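Local structure of Mypaa.01249.c (Mycobacterium paratuberculosis, 3RD5) at residues Ser75-Phe80 with Phe120-Leu125; Thr136-Ala141 with Gln167-Asn172; Pro244-Val249 with Val262-Arg267. The protein is of undetermined substrate but belongs to the short-chain dehydrogenase/reductase family and is probably an oxidoreductase. All coordinates share one frame; numbering follows the deposited sequence. Where two conformers were deposited one is given.

Contact 1: Ser75-Phe80 with Phe120-Leu125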
# COMPACT_ATOMS: atom_id res chain seq x y z
N SER A 75 -7.88 -14.63 -7.27
CA SER A 75 -8.67 -14.58 -8.50
C SER A 75 -9.39 -13.26 -8.70
O SER A 75 -9.50 -12.78 -9.82
CB SER A 75 -9.66 -15.75 -8.58
OG SER A 75 -10.79 -15.62 -7.70
N SER A 76 -9.82 -12.65 -7.60
CA SER A 76 -10.39 -11.33 -7.62
C SER A 76 -9.34 -10.25 -7.95
O SER A 76 -9.62 -9.34 -8.73
CB SER A 76 -10.97 -11.01 -6.24
OG SER A 76 -11.54 -9.71 -6.25
N VAL A 77 -8.15 -10.36 -7.36
CA VAL A 77 -7.05 -9.47 -7.71
C VAL A 77 -6.82 -9.47 -9.22
O VAL A 77 -6.67 -8.42 -9.84
CB VAL A 77 -5.76 -9.82 -6.94
CG1 VAL A 77 -4.52 -8.94 -7.40
CG2 VAL A 77 -5.99 -9.68 -5.41
N ARG A 78 -6.76 -10.67 -9.81
CA ARG A 78 -6.51 -10.84 -11.25
C ARG A 78 -7.61 -10.22 -12.10
O ARG A 78 -7.33 -9.52 -13.08
CB ARG A 78 -6.32 -12.31 -11.59
CG ARG A 78 -5.02 -12.88 -11.09
CD ARG A 78 -4.74 -14.29 -11.65
NE ARG A 78 -3.31 -14.53 -11.58
CZ ARG A 78 -2.43 -14.18 -12.52
NH1 ARG A 78 -2.80 -13.64 -13.68
NH2 ARG A 78 -1.16 -14.43 -12.30
N ARG A 79 -8.86 -10.47 -11.73
CA ARG A 79 -10.00 -9.92 -12.48
C ARG A 79 -9.98 -8.38 -12.41
O ARG A 79 -10.19 -7.70 -13.43
CB ARG A 79 -11.29 -10.50 -11.90
CG ARG A 79 -11.60 -11.92 -12.34
CD ARG A 79 -13.05 -12.31 -12.00
NE ARG A 79 -13.40 -12.10 -10.59
CZ ARG A 79 -13.18 -12.95 -9.59
NH1 ARG A 79 -12.60 -14.13 -9.80
NH2 ARG A 79 -13.56 -12.63 -8.36
N PHE A 80 -9.70 -7.84 -11.24
CA PHE A 80 -9.64 -6.38 -11.07
C PHE A 80 -8.52 -5.79 -11.92
O PHE A 80 -8.70 -4.84 -12.68
CB PHE A 80 -9.48 -5.98 -9.61
CG PHE A 80 -9.13 -4.52 -9.47
CD1 PHE A 80 -10.13 -3.55 -9.59
CD2 PHE A 80 -7.83 -4.10 -9.31
CE1 PHE A 80 -9.80 -2.20 -9.57
CE2 PHE A 80 -7.51 -2.74 -9.30
CZ PHE A 80 -8.51 -1.80 -9.43
N PHE A 120 1.17 -7.38 -3.55
CA PHE A 120 2.27 -7.89 -4.36
C PHE A 120 1.76 -8.36 -5.72
O PHE A 120 2.30 -7.99 -6.77
CB PHE A 120 2.94 -9.03 -3.60
CG PHE A 120 4.12 -9.66 -4.31
CD1 PHE A 120 5.38 -9.14 -4.13
CD2 PHE A 120 3.95 -10.72 -5.19
CE1 PHE A 120 6.48 -9.68 -4.80
CE2 PHE A 120 5.05 -11.26 -5.86
CZ PHE A 120 6.30 -10.74 -5.68
N ALA A 121 0.72 -9.20 -5.70
CA ALA A 121 0.14 -9.69 -6.92
C ALA A 121 -0.45 -8.57 -7.75
O ALA A 121 -0.21 -8.47 -8.98
CB ALA A 121 -0.96 -10.73 -6.58
N LEU A 122 -1.18 -7.68 -7.11
CA LEU A 122 -1.80 -6.55 -7.81
C LEU A 122 -0.75 -5.71 -8.54
O LEU A 122 -0.92 -5.30 -9.71
CB LEU A 122 -2.59 -5.66 -6.85
CG LEU A 122 -3.26 -4.44 -7.45
CD1 LEU A 122 -4.32 -4.86 -8.49
CD2 LEU A 122 -3.87 -3.57 -6.33
N THR A 123 0.33 -5.40 -7.82
CA THR A 123 1.38 -4.54 -8.37
C THR A 123 2.07 -5.21 -9.57
O THR A 123 2.24 -4.58 -10.64
CB THR A 123 2.41 -4.17 -7.29
OG1 THR A 123 1.76 -3.52 -6.20
CG2 THR A 123 3.49 -3.22 -7.90
N ASN A 124 2.40 -6.49 -9.46
CA ASN A 124 3.04 -7.15 -10.59
C ASN A 124 2.12 -7.19 -11.80
O ASN A 124 2.60 -7.10 -12.94
CB ASN A 124 3.46 -8.59 -10.23
CG ASN A 124 4.74 -8.65 -9.47
OD1 ASN A 124 5.64 -7.81 -9.67
ND2 ASN A 124 4.86 -9.70 -8.62
N LEU A 125 0.82 -7.35 -11.59
CA LEU A 125 -0.12 -7.41 -12.70
C LEU A 125 -0.36 -6.04 -13.35
O LEU A 125 -0.55 -5.98 -14.58
CB LEU A 125 -1.44 -8.01 -12.23
CG LEU A 125 -1.38 -9.48 -11.84
CD1 LEU A 125 -2.61 -9.88 -11.05
CD2 LEU A 125 -1.20 -10.38 -13.10
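The phenyl ring of Phe80 turns its edge toward Leu122: the methyl CD1 lies in the plane of the ring, 3.7 Å from Phe80 CD2 and slightly farther from CE2, so a rim bond of the ring, and not a face, takes the methyl. A second flat group meeting the partner helix is the guanidinium of Arg78, with Leu125 CD2 over one face, 3.7 Å from NH1. Arg78 was deposited in two conformers, which makes this second contact less certain than the first. In the conformer given, the extended Arg78 chain crosses the Leu125 side chain at about a right angle, and NH2 makes a weak hydrogen bond to the backbone oxygen of Lys286. Between the flat groups sits Val77, whose CB points toward the partner helix. Its CG1, anti to the backbone N (chi1 175°), reaches the backbone of the other helix, 3.6 Å from Leu122 N, and also touches Leu122 CB at 3.8 Å. Ala121 CB lies 4.1 Å from Val77 CG1, and Leu125 CD1 is at a similar distance from it. Helices 74-82 and 110-126 are neighbours on one face of the Rossmann-type sheet of the short-chain dehydrogenase fold, and over these segments their axes come within 9.5 Å and run nearly parallel, at 26°. No hydrogen bond joins the two segments; the packing is mainly apolar, with the Arg78 guanidinium at its margin. Beneath it lies the sheet, where Phe80 packs on Val20 and Leu122 on Leu90 and Thr22. Helix 271-285 meets helix 110-126 by way of Phe120, whose ring makes an edge-to-face contact with Trp278, while Asn124 ND2 is hydrogen-bonded to Thr287 OG1.

Contact 2: Thr136-Ala141 with Gln167-Asn172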
# COMPACT_ATOMS: atom_id res chain seq x y z
N THR A 136 3.24 2.34 -1.34
CA THR A 136 2.72 1.31 -0.41
C THR A 136 2.67 1.87 0.99
O THR A 136 3.68 2.43 1.45
CB THR A 136 3.58 0.04 -0.53
OG1 THR A 136 3.54 -0.44 -1.88
CG2 THR A 136 3.03 -1.07 0.38
N VAL A 137 1.54 1.72 1.66
CA VAL A 137 1.35 2.27 2.99
C VAL A 137 1.80 1.22 4.02
O VAL A 137 1.30 0.09 4.01
CB VAL A 137 -0.09 2.78 3.22
CG1 VAL A 137 -0.18 3.50 4.58
CG2 VAL A 137 -0.52 3.74 2.07
N SER A 138 2.73 1.61 4.91
CA SER A 138 3.22 0.79 6.01
C SER A 138 2.82 1.39 7.36
O SER A 138 1.76 2.02 7.48
CB SER A 138 4.71 0.59 5.80
OG SER A 138 5.29 -0.28 6.79
N SER A 139 3.61 1.17 8.40
CA SER A 139 3.28 1.57 9.75
C SER A 139 4.51 1.59 10.62
O SER A 139 5.45 0.80 10.37
CB SER A 139 2.31 0.54 10.34
OG SER A 139 2.06 0.73 11.73
N MET A 140 4.49 2.38 11.69
CA MET A 140 5.47 2.25 12.78
C MET A 140 5.53 0.83 13.35
O MET A 140 6.57 0.42 13.91
CB MET A 140 5.15 3.24 13.90
CG MET A 140 5.41 4.67 13.59
SD MET A 140 7.09 5.13 13.35
CE MET A 140 7.66 4.99 15.04
N ALA A 141 4.45 0.08 13.23
CA ALA A 141 4.43 -1.30 13.68
C ALA A 141 5.42 -2.18 12.95
O ALA A 141 5.69 -3.30 13.41
CB ALA A 141 3.01 -1.90 13.57
N GLN A 167 4.73 -8.15 10.92
CA GLN A 167 5.37 -8.86 9.83
C GLN A 167 4.91 -8.29 8.49
O GLN A 167 5.71 -8.11 7.57
CB GLN A 167 5.09 -10.40 9.87
CG GLN A 167 5.88 -11.15 8.81
CD GLN A 167 5.57 -12.65 8.72
OE1 GLN A 167 6.51 -13.47 8.73
NE2 GLN A 167 4.31 -13.00 8.46
N SER A 168 3.60 -8.05 8.38
CA SER A 168 3.04 -7.53 7.13
C SER A 168 3.52 -6.13 6.77
O SER A 168 3.74 -5.81 5.61
CB SER A 168 1.50 -7.62 7.13
OG SER A 168 0.87 -6.59 7.86
N LYS A 169 3.68 -5.31 7.80
CA LYS A 169 4.13 -3.90 7.63
C LYS A 169 5.61 -3.80 7.30
O LYS A 169 6.05 -2.96 6.51
CB LYS A 169 3.69 -3.05 8.81
CG LYS A 169 2.18 -2.95 8.96
CD LYS A 169 1.55 -2.12 7.86
CE LYS A 169 0.51 -2.83 7.03
NZ LYS A 169 0.06 -1.94 5.92
N LEU A 170 6.41 -4.70 7.86
CA LEU A 170 7.79 -4.88 7.45
C LEU A 170 7.87 -5.37 6.00
O LEU A 170 8.65 -4.85 5.20
CB LEU A 170 8.49 -5.83 8.43
CG LEU A 170 9.92 -6.20 8.03
CD1 LEU A 170 10.89 -5.00 7.90
CD2 LEU A 170 10.50 -7.22 9.00
N ALA A 171 7.02 -6.34 5.65
CA ALA A 171 6.95 -6.82 4.28
C ALA A 171 6.66 -5.70 3.28
O ALA A 171 7.26 -5.63 2.22
CB ALA A 171 5.93 -7.96 4.14
N ASN A 172 5.79 -4.75 3.67
CA ASN A 172 5.46 -3.62 2.79
C ASN A 172 6.71 -2.80 2.45
O ASN A 172 6.86 -2.31 1.32
CB ASN A 172 4.47 -2.66 3.46
CG ASN A 172 3.05 -3.18 3.64
OD1 ASN A 172 2.39 -2.79 4.63
ND2 ASN A 172 2.51 -3.96 2.69
O HOH W 1 -0.56 0.69 6.83
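Lys169 NZ reaches the end of strand 133-137 and donates to the backbone oxygen of Val137 at 3.1 Å. With Tyr165 four residues earlier, this lysine fits the YxxxK signature of short-chain dehydrogenases, and the contact therefore probably belongs to the active site. Two further bonds grip NZ: one to Asn172 OD1, a turn further along the same helix, at 2.8 Å, and one to a water at 2.9 Å. The water in turn donates to Ser138 O, so two successive carbonyls of the segment 136-141 are tied to the amine, one directly and one through water. Val137 O and Asn172 OD1 are both acceptors lying close together; NZ bridges the two, which probably eases their close approach. The lysine chain gets there by bending at chi2 and at chi3, the latter at an unusual 121° that sets CE. Its methylene CD lies 3.7 Å from Ser139 CB, packing the aliphatic part of the chain against the turn after the strand. The side chain of Ser138 makes the reverse link, its OG donating to the backbone oxygen Lys169 O at 2.8 Å from above the carbonyl plane, 41° out of it. In the next shell, Asn172 ND2 is hydrogen-bonded to Asn115 O, which is consistent with the amide orientation that presents OD1 to the lysine. Ser139 OG, which probably corresponds to the hydroxyl of the family's active-site serine, accepts from Ala141 N at 2.9 Å in an ST turn and is also hydrogen-bonded to His201 O. Toward the strand, Thr136 OG1 pairs with Asn92 ND2, while its methyl CG2 rests 3.7 Å from Asn172 ND2.

Contact 3: Pro244-Val249 with Val262-Arg267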
# COMPACT_ATOMS: atom_id res chain seq x y z
N PRO A 244 13.22 10.59 -4.41
CA PRO A 244 13.99 9.47 -4.89
C PRO A 244 13.27 8.14 -4.67
O PRO A 244 12.50 7.97 -3.73
CB PRO A 244 15.25 9.50 -4.01
CG PRO A 244 15.29 10.78 -3.35
CD PRO A 244 13.89 11.35 -3.36
N GLY A 245 13.52 7.19 -5.56
CA GLY A 245 13.01 5.84 -5.40
C GLY A 245 13.40 5.24 -4.05
O GLY A 245 14.45 5.56 -3.50
N ASP A 246 12.48 4.45 -3.50
CA ASP A 246 12.62 3.87 -2.15
C ASP A 246 12.66 4.88 -1.03
O ASP A 246 13.19 4.60 0.05
CB ASP A 246 13.82 2.87 -2.05
CG ASP A 246 13.72 1.93 -0.85
OD1 ASP A 246 12.67 1.72 -0.32
OD2 ASP A 246 14.82 1.45 -0.46
N SER A 247 12.03 6.03 -1.21
CA SER A 247 11.81 6.94 -0.10
C SER A 247 10.64 6.44 0.73
O SER A 247 9.70 5.87 0.18
CB SER A 247 11.45 8.33 -0.59
OG SER A 247 12.52 8.96 -1.27
N PHE A 248 10.69 6.68 2.03
CA PHE A 248 9.62 6.36 2.98
C PHE A 248 9.23 7.68 3.67
O PHE A 248 10.14 8.34 4.21
CB PHE A 248 10.20 5.40 4.03
CG PHE A 248 9.22 4.86 5.05
CD1 PHE A 248 7.87 4.70 4.80
CD2 PHE A 248 9.70 4.45 6.29
CE1 PHE A 248 7.00 4.08 5.73
CE2 PHE A 248 8.85 3.84 7.21
CZ PHE A 248 7.51 3.67 6.95
N VAL A 249 7.95 8.07 3.58
CA VAL A 249 7.44 9.37 4.02
C VAL A 249 6.56 9.16 5.25
O VAL A 249 5.73 8.25 5.31
CB VAL A 249 6.55 10.00 2.87
CG1 VAL A 249 5.78 11.28 3.35
CG2 VAL A 249 7.51 10.32 1.65
N VAL A 262 11.54 9.78 6.18
CA VAL A 262 11.85 9.26 7.50
C VAL A 262 12.65 7.96 7.39
O VAL A 262 12.82 7.42 6.30
CB VAL A 262 10.58 9.02 8.32
CG1 VAL A 262 9.88 10.36 8.62
CG2 VAL A 262 9.64 8.02 7.64
N GLY A 263 13.18 7.52 8.52
CA GLY A 263 13.94 6.28 8.60
C GLY A 263 13.08 5.05 8.79
O GLY A 263 11.84 5.11 8.83
N ARG A 264 13.75 3.92 8.83
CA ARG A 264 13.10 2.62 8.98
C ARG A 264 14.04 1.66 9.74
O ARG A 264 15.22 1.96 9.97
CB ARG A 264 12.71 2.03 7.61
CG ARG A 264 13.90 1.61 6.76
CD ARG A 264 13.46 1.31 5.33
NE ARG A 264 13.33 2.57 4.61
CZ ARG A 264 13.06 2.67 3.29
NH1 ARG A 264 12.80 1.60 2.57
NH2 ARG A 264 13.11 3.88 2.75
N SER A 265 13.52 0.50 10.13
CA SER A 265 14.26 -0.43 10.96
C SER A 265 15.45 -1.07 10.22
O SER A 265 15.51 -1.10 8.99
CB SER A 265 13.34 -1.54 11.46
OG SER A 265 13.04 -2.46 10.40
N ARG A 266 16.38 -1.61 11.01
CA ARG A 266 17.51 -2.31 10.46
C ARG A 266 17.04 -3.50 9.62
O ARG A 266 17.55 -3.74 8.53
CB ARG A 266 18.44 -2.77 11.58
CG ARG A 266 19.11 -1.63 12.32
CD ARG A 266 19.76 -2.20 13.61
NE ARG A 266 20.47 -1.17 14.37
CZ ARG A 266 20.66 -1.17 15.69
NH1 ARG A 266 20.16 -2.15 16.46
NH2 ARG A 266 21.34 -0.17 16.26
N ARG A 267 16.04 -4.24 10.11
CA ARG A 267 15.51 -5.36 9.33
C ARG A 267 14.87 -4.93 8.02
O ARG A 267 14.92 -5.64 7.02
CB ARG A 267 14.57 -6.22 10.17
CG ARG A 267 15.34 -7.01 11.18
CD ARG A 267 14.54 -8.10 11.87
NE ARG A 267 13.53 -7.58 12.77
CZ ARG A 267 13.70 -7.27 14.06
NH1 ARG A 267 12.65 -6.87 14.79
NH2 ARG A 267 14.88 -7.38 14.67
O HOH W 2 13.12 7.75 3.34
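At the antiparallel edge of the sheet, where strand 248-251 pairs with the chain leaving strand 259-261, Val262 N donates to Phe248 O at 2.8 Å. On the same residue pair a water replaces the second backbone bond, accepting from Phe248 N and donating to Val262 O, each at 3.0 Å. Phe248 CB points toward the departing chain. Gly263 O comes up at the edge of the ring, near its plane, 3.4 Å from CD2, whereas the methyl CG2 of Val262 makes an off-centre CH-pi contact 4.3 Å from the ring centroid. That methyl occupies the crowded position between its own backbone N and carbonyl carbon. Ahead of the strand, Pro244 to Ser247 form a type II beta turn, in which Asp246 takes the third place with a positive phi of 64° and Ser247 OG donates to Pro244 O. Arg264 grips this turn end-on with two nitrogens. Its NH2 donates to the backbone oxygen of Asp246 at 2.8 Å, while NH1 forms a salt bridge with Asp246 OD1 at 2.9 Å. Both acceptors lie close to the guanidinium plane, yet the carboxylate stands almost perpendicular to it, 86° apart, and NH1 approaches OD1 on its syn side but out of the carboxylate plane. The Arg264 chain is bent at chi3 (81°), which places NE, and NH2 also passes 3.5 Å from Phe248 CB. The second carboxylate oxygen, OD2, is hydrogen-bonded to Ser177 OG of helix 161-185, and the Phe248 ring meets that of His196. Further along, Ser265 N is hydrogen-bonded to His142 NE2.

In the fold
The three contacts follow one another along the chain, each closing before the next opens. Contact 1 joins two neighbouring helices on one face of the sheet, with its centre about 19 Å from that of contact 2 and about 25 Å from that of contact 3, on the opposite side of the chain's centre from contact 3. Contacts 2 and 3 have centres about 11 Å apart and touch: Leu170 packs on Ser265 and Arg267, and Ser138 on Phe248. Both reach the same sheet, through strands 133-137 and 248-251, which lie on either side of strand 191-195. The probable active-site region of contact 2 thus borders the antiparallel side of the sheet, which ends in strand 259-261, while contact 1 lies apart from it.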